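Local coordinates for protein glycosyl transferase (Staphylococcus aureus, PDB 5U02) that is a member of the glycosyl transferase family, seen here as a three-chain assembly whose subunits each join a helical region to two beta-rich domains, at residues 160-163 against 164-168; 36-40 against 41-45; 196-200 against 201-205; 346-350 against 351-355; 308-312 against 313-317. All blocks are in the same frame, centred on the assembly; numbering follows the deposited sequence.

Contact 1 of 5, residues 160-163 against 164-168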
loop_
_atom_site.group_PDB
_atom_site.type_symbol
_atom_site.label_atom_id
_atom_site.label_comp_id
_atom_site.label_asym_id
_atom_site.label_seq_id
_atom_site.Cartn_x
_atom_site.Cartn_y
_atom_site.Cartn_z
ATOM N N PHE A 160 -11.871 11.949 -14.585
ATOM C CA PHE A 160 -11.262 10.662 -14.882
ATOM C C PHE A 160 -12.377 9.733 -15.334
ATOM O O PHE A 160 -13.412 9.635 -14.666
ATOM C CB PHE A 160 -10.540 10.090 -13.655
ATOM C CG PHE A 160 -9.484 9.075 -13.989
ATOM C CD1 PHE A 160 -9.004 8.950 -15.283
ATOM C CD2 PHE A 160 -8.986 8.229 -13.011
ATOM C CE1 PHE A 160 -8.038 8.009 -15.593
ATOM C CE2 PHE A 160 -8.020 7.288 -13.312
ATOM C CZ PHE A 160 -7.545 7.177 -14.608
ATOM N N MET A 161 -12.176 9.068 -16.466
ATOM C CA MET A 161 -13.233 8.258 -17.053
ATOM C C MET A 161 -13.410 6.917 -16.367
ATOM O O MET A 161 -14.059 6.031 -16.937
ATOM C CB MET A 161 -12.973 8.052 -18.546
ATOM C CG MET A 161 -13.475 9.203 -19.387
ATOM S SD MET A 161 -13.094 8.991 -21.128
ATOM C CE MET A 161 -11.422 8.411 -20.995
ATOM N N ILE A 162 -12.868 6.734 -15.165
ATOM C CA ILE A 162 -13.002 5.467 -14.458
ATOM C C ILE A 162 -13.123 5.743 -12.968
ATOM O O ILE A 162 -12.369 6.551 -12.411
ATOM C CB ILE A 162 -11.834 4.505 -14.762
ATOM C CG1 ILE A 162 -11.930 3.252 -13.880
ATOM C CG2 ILE A 162 -10.513 5.209 -14.605
ATOM C CD1 ILE A 162 -10.982 2.125 -14.252
ATOM N N GLY A 163 -14.084 5.075 -12.332
ATOM C CA GLY A 163 -14.404 5.334 -10.948
ATOM C C GLY A 163 -13.363 4.813 -9.978
ATOM O O GLY A 163 -12.487 4.007 -10.301
ATOM N N GLU A 164 -13.488 5.304 -8.748
ATOM C CA GLU A 164 -12.582 4.948 -7.665
ATOM C C GLU A 164 -12.520 3.435 -7.475
ATOM O O GLU A 164 -13.524 2.733 -7.622
ATOM C CB GLU A 164 -13.051 5.623 -6.374
ATOM C CG GLU A 164 -11.975 5.895 -5.333
ATOM C CD GLU A 164 -11.504 4.644 -4.621
ATOM O OE1 GLU A 164 -10.321 4.601 -4.218
ATOM O OE2 GLU A 164 -12.311 3.702 -4.476
ATOM N N GLY A 165 -11.328 2.935 -7.156
ATOM C CA GLY A 165 -11.147 1.564 -6.741
ATOM C C GLY A 165 -10.557 0.639 -7.788
ATOM O O GLY A 165 -10.016 -0.411 -7.425
ATOM N N HIS A 166 -10.650 0.986 -9.067
ATOM C CA HIS A 166 -10.165 0.117 -10.129
ATOM C C HIS A 166 -8.783 0.515 -10.627
ATOM O O HIS A 166 -8.258 -0.121 -11.545
ATOM C CB HIS A 166 -11.170 0.095 -11.281
ATOM C CG HIS A 166 -12.555 -0.281 -10.854
ATOM N ND1 HIS A 166 -12.882 -1.556 -10.444
ATOM C CD2 HIS A 166 -13.690 0.450 -10.753
ATOM C CE1 HIS A 166 -14.161 -1.595 -10.114
ATOM N NE2 HIS A 166 -14.675 -0.392 -10.294
ATOM N N TYR A 167 -8.182 1.547 -10.040
ATOM C CA TYR A 167 -6.842 1.982 -10.399
ATOM C C TYR A 167 -6.040 2.200 -9.126
ATOM O O TYR A 167 -6.595 2.319 -8.032
ATOM C CB TYR A 167 -6.873 3.266 -11.241
ATOM C CG TYR A 167 -7.658 4.388 -10.600
ATOM C CD1 TYR A 167 -7.022 5.348 -9.829
ATOM C CD2 TYR A 167 -9.036 4.485 -10.761
ATOM C CE1 TYR A 167 -7.731 6.374 -9.234
ATOM C CE2 TYR A 167 -9.755 5.512 -10.172
ATOM C CZ TYR A 167 -9.096 6.453 -9.409
ATOM O OH TYR A 167 -9.802 7.475 -8.818
ATOM N N ASP A 168 -4.721 2.242 -9.276
ATOM C CA ASP A 168 -3.819 2.561 -8.181
ATOM C C ASP A 168 -3.123 3.883 -8.468
ATOM O O ASP A 168 -2.924 4.258 -9.628
ATOM C CB ASP A 168 -2.772 1.462 -7.973
ATOM C CG ASP A 168 -3.390 0.109 -7.678
ATOM O OD1 ASP A 168 -4.560 0.062 -7.244
ATOM O OD2 ASP A 168 -2.699 -0.911 -7.877
#

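Contact 2 of 5, residues 36-40 against 41-45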
loop_
_atom_site.group_PDB
_atom_site.type_symbol
_atom_site.label_atom_id
_atom_site.label_comp_id
_atom_site.label_asym_id
_atom_site.label_seq_id
_atom_site.Cartn_x
_atom_site.Cartn_y
_atom_site.Cartn_z
ATOM N N ARG A 36 -11.437 17.144 -33.942
ATOM C CA ARG A 36 -11.095 18.485 -33.488
ATOM C C ARG A 36 -12.324 19.254 -33.026
ATOM O O ARG A 36 -12.297 19.893 -31.966
ATOM C CB ARG A 36 -10.395 19.256 -34.604
ATOM C CG ARG A 36 -8.865 19.308 -34.558
ATOM C CD ARG A 36 -8.459 20.663 -35.095
ATOM N NE ARG A 36 -8.876 20.860 -36.467
ATOM C CZ ARG A 36 -9.694 21.825 -36.858
ATOM N NH1 ARG A 36 -10.209 22.639 -35.949
ATOM N NH2 ARG A 36 -10.004 21.948 -38.157
ATOM N N HIS A 37 -13.388 19.230 -33.835
ATOM C CA HIS A 37 -14.598 19.995 -33.553
ATOM C C HIS A 37 -15.226 19.587 -32.218
ATOM O O HIS A 37 -15.673 20.442 -31.446
ATOM C CB HIS A 37 -15.571 19.816 -34.722
ATOM C CG HIS A 37 -16.998 20.143 -34.399
ATOM N ND1 HIS A 37 -17.525 21.415 -34.483
ATOM C CD2 HIS A 37 -18.016 19.344 -34.009
ATOM C CE1 HIS A 37 -18.807 21.383 -34.158
ATOM N NE2 HIS A 37 -19.127 20.137 -33.862
ATOM N N PHE A 38 -15.297 18.277 -31.940
ATOM C CA PHE A 38 -15.783 17.814 -30.641
ATOM C C PHE A 38 -14.789 18.120 -29.525
ATOM O O PHE A 38 -15.183 18.167 -28.356
ATOM C CB PHE A 38 -16.097 16.295 -30.651
ATOM C CG PHE A 38 -17.495 15.915 -31.188
ATOM C CD1 PHE A 38 -17.717 15.708 -32.540
ATOM C CD2 PHE A 38 -18.564 15.710 -30.330
ATOM C CE1 PHE A 38 -18.960 15.365 -33.035
ATOM C CE2 PHE A 38 -19.815 15.363 -30.823
ATOM C CZ PHE A 38 -20.006 15.189 -32.179
ATOM N N SER A 39 -13.516 18.327 -29.850
ATOM C CA SER A 39 -12.527 18.619 -28.823
ATOM C C SER A 39 -12.373 20.109 -28.557
ATOM O O SER A 39 -11.972 20.491 -27.452
ATOM C CB SER A 39 -11.166 18.029 -29.211
ATOM O OG SER A 39 -11.194 16.613 -29.190
ATOM N N PHE A 40 -12.691 20.966 -29.530
ATOM C CA PHE A 40 -12.339 22.376 -29.422
ATOM C C PHE A 40 -13.447 23.333 -29.850
ATOM O O PHE A 40 -13.162 24.509 -30.102
ATOM C CB PHE A 40 -11.068 22.655 -30.236
ATOM C CG PHE A 40 -9.982 21.641 -30.013
ATOM C CD1 PHE A 40 -9.340 21.560 -28.790
ATOM C CD2 PHE A 40 -9.623 20.752 -31.014
ATOM C CE1 PHE A 40 -8.353 20.619 -28.570
ATOM C CE2 PHE A 40 -8.635 19.807 -30.802
ATOM C CZ PHE A 40 -8.004 19.738 -29.575
ATOM N N SER A 41 -14.694 22.884 -29.926
ATOM C CA SER A 41 -15.791 23.759 -30.324
ATOM C C SER A 41 -16.847 23.814 -29.226
ATOM O O SER A 41 -16.679 23.259 -28.134
ATOM C CB SER A 41 -16.422 23.292 -31.636
ATOM O OG SER A 41 -17.242 22.158 -31.406
ATOM N N ARG A 42 -17.947 24.507 -29.542
ATOM C CA ARG A 42 -19.125 24.574 -28.686
ATOM C C ARG A 42 -19.673 23.205 -28.325
ATOM O O ARG A 42 -20.355 23.079 -27.301
ATOM C CB ARG A 42 -20.229 25.360 -29.394
ATOM C CG ARG A 42 -20.494 26.729 -28.843
ATOM C CD ARG A 42 -21.848 27.185 -29.349
ATOM N NE ARG A 42 -21.853 28.541 -29.884
ATOM C CZ ARG A 42 -21.879 28.832 -31.182
ATOM N NH1 ARG A 42 -21.895 27.858 -32.084
ATOM N NH2 ARG A 42 -21.886 30.098 -31.580
ATOM N N THR A 43 -19.401 22.187 -29.143
ATOM C CA THR A 43 -20.027 20.887 -28.946
ATOM C C THR A 43 -19.474 20.170 -27.715
ATOM O O THR A 43 -20.187 19.369 -27.100
ATOM C CB THR A 43 -19.848 20.034 -30.208
ATOM O OG1 THR A 43 -20.257 20.785 -31.359
ATOM C CG2 THR A 43 -20.695 18.771 -30.144
ATOM N N ASN A 44 -18.226 20.443 -27.333
ATOM C CA ASN A 44 -17.611 19.742 -26.208
ATOM C C ASN A 44 -18.355 20.031 -24.911
ATOM O O ASN A 44 -18.413 21.178 -24.459
ATOM C CB ASN A 44 -16.144 20.146 -26.079
ATOM C CG ASN A 44 -15.352 19.200 -25.193
ATOM O OD1 ASN A 44 -15.895 18.563 -24.293
ATOM N ND2 ASN A 44 -14.055 19.101 -25.456
ATOM N N GLY A 45 -18.921 18.984 -24.315
ATOM C CA GLY A 45 -19.584 19.113 -23.030
ATOM C C GLY A 45 -20.745 20.080 -23.010
ATOM O O GLY A 45 -21.025 20.674 -21.963
#

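Contact 3 of 5, residues 196-200 against 201-205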
loop_
_atom_site.group_PDB
_atom_site.type_symbol
_atom_site.label_atom_id
_atom_site.label_comp_id
_atom_site.label_asym_id
_atom_site.label_seq_id
_atom_site.Cartn_x
_atom_site.Cartn_y
_atom_site.Cartn_z
ATOM N N PHE A 196 -1.105 12.127 0.599
ATOM C CA PHE A 196 0.195 11.486 0.737
ATOM C C PHE A 196 0.957 12.149 1.876
ATOM O O PHE A 196 1.130 13.374 1.881
ATOM C CB PHE A 196 0.993 11.572 -0.567
ATOM C CG PHE A 196 0.352 10.857 -1.725
ATOM C CD1 PHE A 196 -0.620 11.479 -2.501
ATOM C CD2 PHE A 196 0.708 9.551 -2.019
ATOM C CE1 PHE A 196 -1.212 10.810 -3.568
ATOM C CE2 PHE A 196 0.125 8.877 -3.071
ATOM C CZ PHE A 196 -0.837 9.504 -3.850
ATOM N N ASN A 197 1.393 11.340 2.848
ATOM C CA ASN A 197 2.318 11.770 3.892
ATOM C C ASN A 197 3.721 11.367 3.459
ATOM O O ASN A 197 4.034 10.173 3.403
ATOM C CB ASN A 197 1.973 11.140 5.240
ATOM C CG ASN A 197 0.583 11.504 5.725
ATOM O OD1 ASN A 197 0.096 12.605 5.488
ATOM N ND2 ASN A 197 -0.065 10.569 6.408
ATOM N N ILE A 198 4.555 12.353 3.144
ATOM C CA ILE A 198 5.940 12.129 2.746
ATOM C C ILE A 198 6.806 12.403 3.967
ATOM O O ILE A 198 7.128 13.557 4.268
ATOM C CB ILE A 198 6.352 13.023 1.576
ATOM C CG1 ILE A 198 5.420 12.842 0.382
ATOM C CG2 ILE A 198 7.784 12.736 1.175
ATOM C CD1 ILE A 198 5.570 13.953 -0.615
ATOM N N MET A 199 7.198 11.341 4.661
ATOM C CA MET A 199 8.033 11.459 5.849
ATOM C C MET A 199 9.475 11.729 5.433
ATOM O O MET A 199 10.087 10.916 4.733
ATOM C CB MET A 199 7.935 10.181 6.678
ATOM C CG MET A 199 6.518 9.656 6.797
ATOM S SD MET A 199 5.406 10.897 7.467
ATOM C CE MET A 199 5.984 10.963 9.155
ATOM N N LEU A 200 10.025 12.862 5.876
ATOM C CA LEU A 200 11.373 13.238 5.460
ATOM C C LEU A 200 12.425 12.255 5.960
ATOM O O LEU A 200 13.476 12.110 5.325
ATOM C CB LEU A 200 11.699 14.652 5.936
ATOM C CG LEU A 200 10.666 15.720 5.583
ATOM C CD1 LEU A 200 11.046 17.049 6.173
ATOM C CD2 LEU A 200 10.515 15.851 4.091
ATOM N N GLU A 201 12.171 11.577 7.084
ATOM C CA GLU A 201 13.075 10.509 7.509
ATOM C C GLU A 201 13.112 9.379 6.486
ATOM O O GLU A 201 14.138 8.703 6.347
ATOM C CB GLU A 201 12.657 9.981 8.885
ATOM C CG GLU A 201 13.540 8.857 9.441
ATOM C CD GLU A 201 13.022 8.299 10.764
ATOM O OE1 GLU A 201 12.092 8.897 11.347
ATOM O OE2 GLU A 201 13.538 7.256 11.220
ATOM N N ASP A 202 12.017 9.169 5.747
ATOM C CA ASP A 202 11.996 8.124 4.729
ATOM C C ASP A 202 12.755 8.525 3.466
ATOM O O ASP A 202 13.319 7.656 2.790
ATOM C CB ASP A 202 10.551 7.754 4.368
ATOM C CG ASP A 202 9.822 7.033 5.493
ATOM O OD1 ASP A 202 8.575 7.007 5.459
ATOM O OD2 ASP A 202 10.488 6.501 6.406
ATOM N N ILE A 203 12.786 9.815 3.127
ATOM C CA ILE A 203 13.373 10.279 1.872
ATOM C C ILE A 203 14.697 11.003 2.067
ATOM O O ILE A 203 15.325 11.389 1.070
ATOM C CB ILE A 203 12.389 11.173 1.092
ATOM C CG1 ILE A 203 12.215 12.529 1.777
ATOM C CG2 ILE A 203 11.038 10.493 0.950
ATOM C CD1 ILE A 203 11.319 13.474 0.989
ATOM N N LYS A 204 15.146 11.194 3.311
ATOM C CA LYS A 204 16.404 11.897 3.563
ATOM C C LYS A 204 17.584 11.220 2.875
ATOM O O LYS A 204 18.480 11.897 2.356
ATOM C CB LYS A 204 16.671 11.978 5.067
ATOM C CG LYS A 204 16.356 13.313 5.688
ATOM C CD LYS A 204 17.246 13.590 6.895
ATOM C CE LYS A 204 17.273 12.439 7.874
ATOM N NZ LYS A 204 17.883 12.860 9.166
ATOM N N ALA A 205 17.619 9.889 2.881
ATOM C CA ALA A 205 18.768 9.180 2.332
ATOM C C ALA A 205 18.854 9.294 0.816
ATOM O O ALA A 205 19.947 9.150 0.262
ATOM C CB ALA A 205 18.720 7.706 2.739
HETATM O O HOH W 1 6.955 8.417 4.009
#

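Contact 4 of 5, residues 346-350 against 351-355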
loop_
_atom_site.group_PDB
_atom_site.type_symbol
_atom_site.label_atom_id
_atom_site.label_comp_id
_atom_site.label_asym_id
_atom_site.label_seq_id
_atom_site.Cartn_x
_atom_site.Cartn_y
_atom_site.Cartn_z
ATOM N N LEU A 346 19.436 20.658 19.372
ATOM C CA LEU A 346 18.070 21.165 19.344
ATOM C C LEU A 346 17.170 20.091 18.757
ATOM O O LEU A 346 17.465 19.552 17.687
ATOM C CB LEU A 346 17.966 22.455 18.525
ATOM C CG LEU A 346 16.621 23.182 18.591
ATOM C CD1 LEU A 346 16.828 24.686 18.723
ATOM C CD2 LEU A 346 15.765 22.866 17.371
ATOM N N ASN A 347 16.081 19.783 19.453
ATOM C CA ASN A 347 15.169 18.724 19.042
ATOM C C ASN A 347 13.759 19.268 18.873
ATOM O O ASN A 347 13.280 20.042 19.704
ATOM C CB ASN A 347 15.149 17.574 20.058
ATOM C CG ASN A 347 16.364 16.673 19.944
ATOM O OD1 ASN A 347 17.498 17.144 19.892
ATOM N ND2 ASN A 347 16.129 15.366 19.900
ATOM N N THR A 348 13.104 18.863 17.788
ATOM C CA THR A 348 11.666 19.007 17.644
ATOM C C THR A 348 11.012 17.687 18.046
ATOM O O THR A 348 11.665 16.786 18.581
ATOM C CB THR A 348 11.300 19.422 16.219
ATOM O OG1 THR A 348 11.683 18.389 15.303
ATOM C CG2 THR A 348 12.003 20.716 15.847
ATOM N N ALA A 349 9.712 17.553 17.766
ATOM C CA ALA A 349 8.975 16.383 18.238
ATOM C C ALA A 349 9.500 15.082 17.636
ATOM O O ALA A 349 9.475 14.039 18.301
ATOM C CB ALA A 349 7.485 16.543 17.935
ATOM N N HIS A 350 9.985 15.112 16.396
ATOM C CA HIS A 350 10.449 13.895 15.740
ATOM C C HIS A 350 11.865 13.971 15.183
ATOM O O HIS A 350 12.358 12.953 14.683
ATOM C CB HIS A 350 9.511 13.510 14.586
ATOM C CG HIS A 350 8.101 13.232 15.008
ATOM N ND1 HIS A 350 7.134 14.214 15.061
ATOM C CD2 HIS A 350 7.487 12.081 15.370
ATOM C CE1 HIS A 350 5.990 13.682 15.453
ATOM N NE2 HIS A 350 6.178 12.388 15.647
ATOM N N MET A 351 12.526 15.125 15.230
ATOM C CA MET A 351 13.829 15.288 14.604
ATOM C C MET A 351 14.820 15.887 15.596
ATOM O O MET A 351 14.445 16.561 16.559
ATOM C CB MET A 351 13.737 16.170 13.350
ATOM C CG MET A 351 12.509 15.903 12.481
ATOM S SD MET A 351 12.469 14.254 11.741
ATOM C CE MET A 351 13.832 14.353 10.583
ATOM N N THR A 352 16.101 15.627 15.349
ATOM C CA THR A 352 17.176 16.170 16.164
ATOM C C THR A 352 18.174 16.882 15.265
ATOM O O THR A 352 18.437 16.451 14.138
ATOM C CB THR A 352 17.878 15.073 16.981
ATOM O OG1 THR A 352 18.939 15.650 17.756
ATOM C CG2 THR A 352 18.446 13.993 16.067
ATOM N N TYR A 353 18.713 17.990 15.759
ATOM C CA TYR A 353 19.663 18.800 15.007
ATOM C C TYR A 353 20.849 19.072 15.916
ATOM O O TYR A 353 20.731 19.824 16.890
ATOM C CB TYR A 353 19.016 20.096 14.512
ATOM C CG TYR A 353 17.778 19.822 13.694
ATOM C CD1 TYR A 353 17.873 19.487 12.348
ATOM C CD2 TYR A 353 16.520 19.849 14.276
ATOM C CE1 TYR A 353 16.745 19.207 11.599
ATOM C CE2 TYR A 353 15.385 19.575 13.537
ATOM C CZ TYR A 353 15.503 19.253 12.198
ATOM O OH TYR A 353 14.376 18.978 11.460
ATOM N N SER A 354 21.975 18.436 15.618
ATOM C CA SER A 354 23.197 18.690 16.358
ATOM C C SER A 354 23.785 20.020 15.913
ATOM O O SER A 354 24.029 20.233 14.723
ATOM C CB SER A 354 24.203 17.562 16.134
ATOM O OG SER A 354 25.422 17.836 16.801
ATOM N N LEU A 355 23.996 20.921 16.866
ATOM C CA LEU A 355 24.722 22.156 16.589
ATOM C C LEU A 355 26.233 21.920 16.761
ATOM O O LEU A 355 26.995 22.854 16.993
ATOM C CB LEU A 355 24.233 23.289 17.496
ATOM C CG LEU A 355 22.711 23.414 17.612
ATOM C CD1 LEU A 355 22.307 24.574 18.512
ATOM C CD2 LEU A 355 22.065 23.551 16.242
#

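Contact 5 of 5, residues 308-312 against 313-317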
loop_
_atom_site.group_PDB
_atom_site.type_symbol
_atom_site.label_atom_id
_atom_site.label_comp_id
_atom_site.label_asym_id
_atom_site.label_seq_id
_atom_site.Cartn_x
_atom_site.Cartn_y
_atom_site.Cartn_z
ATOM N N VAL A 308 15.995 21.450 24.218
ATOM C CA VAL A 308 17.361 21.882 23.958
ATOM C C VAL A 308 18.279 21.125 24.906
ATOM O O VAL A 308 17.972 20.968 26.092
ATOM C CB VAL A 308 17.535 23.407 24.121
ATOM C CG1 VAL A 308 16.869 24.137 22.965
ATOM C CG2 VAL A 308 16.966 23.881 25.453
ATOM N N VAL A 309 19.396 20.644 24.373
ATOM C CA VAL A 309 20.317 19.788 25.105
ATOM C C VAL A 309 21.623 20.543 25.282
ATOM O O VAL A 309 22.191 21.058 24.309
ATOM C CB VAL A 309 20.552 18.452 24.379
ATOM C CG1 VAL A 309 21.596 17.628 25.117
ATOM C CG2 VAL A 309 19.255 17.683 24.248
ATOM N N LEU A 310 22.081 20.634 26.526
ATOM C CA LEU A 310 23.421 21.097 26.836
ATOM C C LEU A 310 24.291 19.895 27.183
ATOM O O LEU A 310 23.820 18.759 27.261
ATOM C CB LEU A 310 23.397 22.114 27.983
ATOM C CG LEU A 310 22.601 23.396 27.709
ATOM C CD1 LEU A 310 21.190 23.298 28.263
ATOM C CD2 LEU A 310 23.316 24.622 28.258
ATOM N N LYS A 311 25.582 20.156 27.389
ATOM C CA LYS A 311 26.526 19.060 27.576
ATOM C C LYS A 311 26.298 18.314 28.886
ATOM O O LYS A 311 26.688 17.146 28.998
ATOM C CB LYS A 311 27.958 19.592 27.492
ATOM C CG LYS A 311 29.038 18.526 27.529
ATOM C CD LYS A 311 29.884 18.653 28.779
ATOM C CE LYS A 311 31.045 17.677 28.754
ATOM N NZ LYS A 311 30.654 16.352 29.306
ATOM N N ASP A 312 25.653 18.943 29.868
ATOM C CA ASP A 312 25.323 18.239 31.099
ATOM C C ASP A 312 23.936 18.619 31.614
ATOM O O ASP A 312 23.680 18.539 32.819
ATOM C CB ASP A 312 26.377 18.500 32.177
ATOM C CG ASP A 312 26.488 17.356 33.174
ATOM O OD1 ASP A 312 26.401 16.185 32.745
ATOM O OD2 ASP A 312 26.667 17.626 34.382
ATOM N N ASP A 313 23.029 19.020 30.726
ATOM C CA ASP A 313 21.691 19.420 31.145
ATOM C C ASP A 313 20.779 19.420 29.927
ATOM O O ASP A 313 21.244 19.466 28.784
ATOM C CB ASP A 313 21.711 20.798 31.819
ATOM C CG ASP A 313 20.427 21.114 32.549
ATOM O OD1 ASP A 313 19.719 20.172 32.958
ATOM O OD2 ASP A 313 20.129 22.312 32.723
ATOM N N MET A 314 19.472 19.357 30.181
ATOM C CA MET A 314 18.492 19.422 29.104
ATOM C C MET A 314 17.258 20.165 29.596
ATOM O O MET A 314 16.951 20.167 30.791
ATOM C CB MET A 314 18.148 18.014 28.565
ATOM C CG MET A 314 17.270 17.086 29.428
ATOM S SD MET A 314 15.502 17.427 29.389
ATOM C CE MET A 314 15.139 17.130 27.670
ATOM N N ILE A 315 16.574 20.834 28.669
ATOM C CA ILE A 315 15.382 21.618 28.972
ATOM C C ILE A 315 14.330 21.332 27.910
ATOM O O ILE A 315 14.610 21.434 26.710
ATOM C CB ILE A 315 15.672 23.132 29.029
ATOM C CG1 ILE A 315 16.933 23.430 29.838
ATOM C CG2 ILE A 315 14.480 23.876 29.629
ATOM C CD1 ILE A 315 17.336 24.886 29.800
ATOM N N MET A 316 13.127 20.975 28.355
ATOM C CA MET A 316 11.988 20.770 27.475
ATOM C C MET A 316 11.324 22.102 27.156
ATOM O O MET A 316 11.507 23.103 27.855
ATOM C CB MET A 316 10.962 19.833 28.116
ATOM C CG MET A 316 11.434 18.397 28.321
ATOM S SD MET A 316 11.655 17.520 26.762
ATOM C CE MET A 316 10.013 17.650 26.060
ATOM N N GLY A 317 10.538 22.106 26.085
ATOM C CA GLY A 317 9.867 23.317 25.661
ATOM C C GLY A 317 8.712 22.990 24.740
ATOM O O GLY A 317 8.458 21.831 24.412
#

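Contact 1 of 5, residues 160-163 against 164-168
A T-shaped (edge-to-face) pair between Phe160 and Tyr167 spans the loop that carries the chain from strand 150-159 to strand 168-175, in the first beta-rich domain of the E-set kind. The loop reverses through a type II beta turn from Gly163 to His166, and Gly165, at positive phi, takes its third position. The two rings lie with centroids 5.1 Å apart and planes at 72°, the Phe160 edge brought over the Tyr167 face so that CE2 of Phe160 sits above the middle of the tyrosine ring. Ile162 CG2 in turn lies 3.4 Å above the plane of the Phe160 ring, over its centre. The other arm of Ile162 runs out extended to the turn, where CD1 meets His166 CB at 3.6 Å. Val219 and Ile221 of strand 212-221 pack on both Phe160 and Tyr167, so the pair lies against that strand. Tyr167 OH bonds to Tyr194 and Lys192, and Lys192 also reaches Ile162 O, while Glu164 forms a salt bridge with Arg170 of the second subunit. With chi1 at 53°, Tyr167 tucks its ring between its own backbone N and carbonyl carbon and turns one edge to the glycine: Gly163 O lies near the ring plane, 3.1 Å from Tyr167 CE2.

Contact 2 of 5, residues 36-40 against 41-45
Helix 23-40 runs out into a type I beta turn from Ser41 to Asn44, which folds the chain back until the CA atoms of Phe38 and Asn44 are 5.2 Å apart. Ser41 is the hub. Its OG accepts from Thr43 N at 3.1 Å in a nearly straight bond (167°), and it lies over one face of the His37 imidazole, offset toward the rim; the modelled approach of this OG to His37 O is too short to be trusted in detail. Asn44, with CG swung anti to its N (chi1 -164°), reaches back to the helix: ND2 donates to Ser39 O at 3.2 Å, with that oxygen in the amide plane but the donor well above the carbonyl plane. On the buried side Thr43 CG2 touches Phe38 CE2 at 3.6 Å, while Thr43 OG1 bonds to Tyr6 of helix 2-17. Gly45 then takes the N-cap position before helix 46-49. Such a link between successive helices of a helical domain is here built on an ST turn at Ser41.

Contact 3 of 5, residues 196-200 against 201-205
Ile198, the first residue of strand 193-199 to touch the short helix after it, lays CG2 against Ile203 CD1 at 3.6 Å, a buried meeting of two branched side chains. Met199 follows at the N-cap position. Its O accepts Asp202 N at 2.8 Å and takes a weaker bond from Ile203 N. Its N donates to a water 3.0 Å away, which gives a proton to Asp202 OD1 at 2.6 Å, so the carboxylate reaches the Met199 amide through one water; the other oxygen, OD2, bonds Asn197 of the third subunit. Leu200 O takes weak bonds from Ile203 N and Lys204 N. With CG1 between N and the carbonyl carbon (chi1 71°), Ile203 places CD1 against both Ile198 CG2 and Leu200 CD2. Glu201, meanwhile, salt-bridges Lys150 of the third subunit. Altogether this is a strand-to-helix junction, a single helical turn with a water joining Met199 N to Asp202, set at a subunit interface.

Contact 4 of 5, residues 346-350 against 351-355
Met351, Leu346 and Tyr353 lose the most surface here, and between them they define the last hairpin of the chain, strand 345-347 turning into strand 352-354. Leu346 and Tyr353 form an antiparallel hydrogen-bonded pair: Leu346 N donates to Tyr353 O at 2.9 Å, almost straight at 173°, and Tyr353 N returns to Leu346 O at 2.8 Å. Their side chains share a face of the sheet, where Leu346 CD2 and Tyr353 CD2 are only loosely together at 4.4 Å, and Leu346 O sits at the edge of the tyrosine ring, near its plane. Tyr353 OH is held by Asn148. Met351 closes the turn. Its O accepts Thr348 N at 2.9 Å and also receives a CA-H...O contact from Asn347, while its N gives a weak bond to Thr348 OG1, a hydroxyl that Glu302 and Asn148 bind as well. The bend at chi2 (-65°) leaves Met351 SD 3.2 Å from His350 O, while the end of the chain leads away. On the opposite face Asn347 and Thr352 run alongside each other as a non-hydrogen-bonded pair. All this belongs to a beta hairpin of the second beta-rich domain, whose second strand is the outermost of its antiparallel sheet within this chain.

Contact 5 of 5, residues 308-312 against 313-317
This beta hairpin joins strands 304-310 and 313-323, neighbours in the antiparallel sheet of the C-terminal domain, with Lys311 and Asp312 at its turn. Val308 and Ile315 face each other as a hydrogen-bonded pair, linked both ways: Val308 N to Ile315 O and Ile315 N to Val308 O, each 2.9 Å and each close to straight (162° and 163°). Nearer the turn Leu310 N donates to Asp313 O at 2.7 Å. On the face of Val308, Leu310 and Ile315, the Val308 CG2 branch leans over Ile315 CB at 3.9 Å, and Leu310 CD1 comes to 4.4 Å from Ile315 CD1; Leu331 of the adjoining strand packs on both Val308 and Ile315. The reverse face carries Val309 and Met314, a non-hydrogen-bonded pair in which CG2 of the valine lies 4.5 Å from CB of the methionine. Across the strands Met314 CA makes a CA-H...O contact with Val308 O. Asp312, at the turn, salt-bridges Lys289 of the third subunit, and Met316 packs on Met316 of both other subunits. What results is a two-stranded antiparallel hairpin whose Met316 belongs to the trimer interface of an E-set-like domain.

How the contacts relate
Along the chain the order is contact 2, contact 1, contact 3, contact 5 and contact 4, strung out over an elongated subunit. Contact 2 stands in the helical region at one end, its centre about 67 Å from that of contact 5. Contacts 1 and 3 belong to the first beta-rich domain, centres about 27 Å apart, one between strands 150-159 and 168-175 and one where strand 193-199 ends. Contacts 4 and 5 are hairpins of a single sheet, strands 345-347 and 304-310 being neighbours, and they touch where Leu346 CD1 meets Val308 CG1 at 4.3 Å. Contacts 1, 3, 4 and 5 all reach other subunits, whereas contact 2 touches none, consistent with the subunits meeting through the two beta-rich domains, at least at these sites.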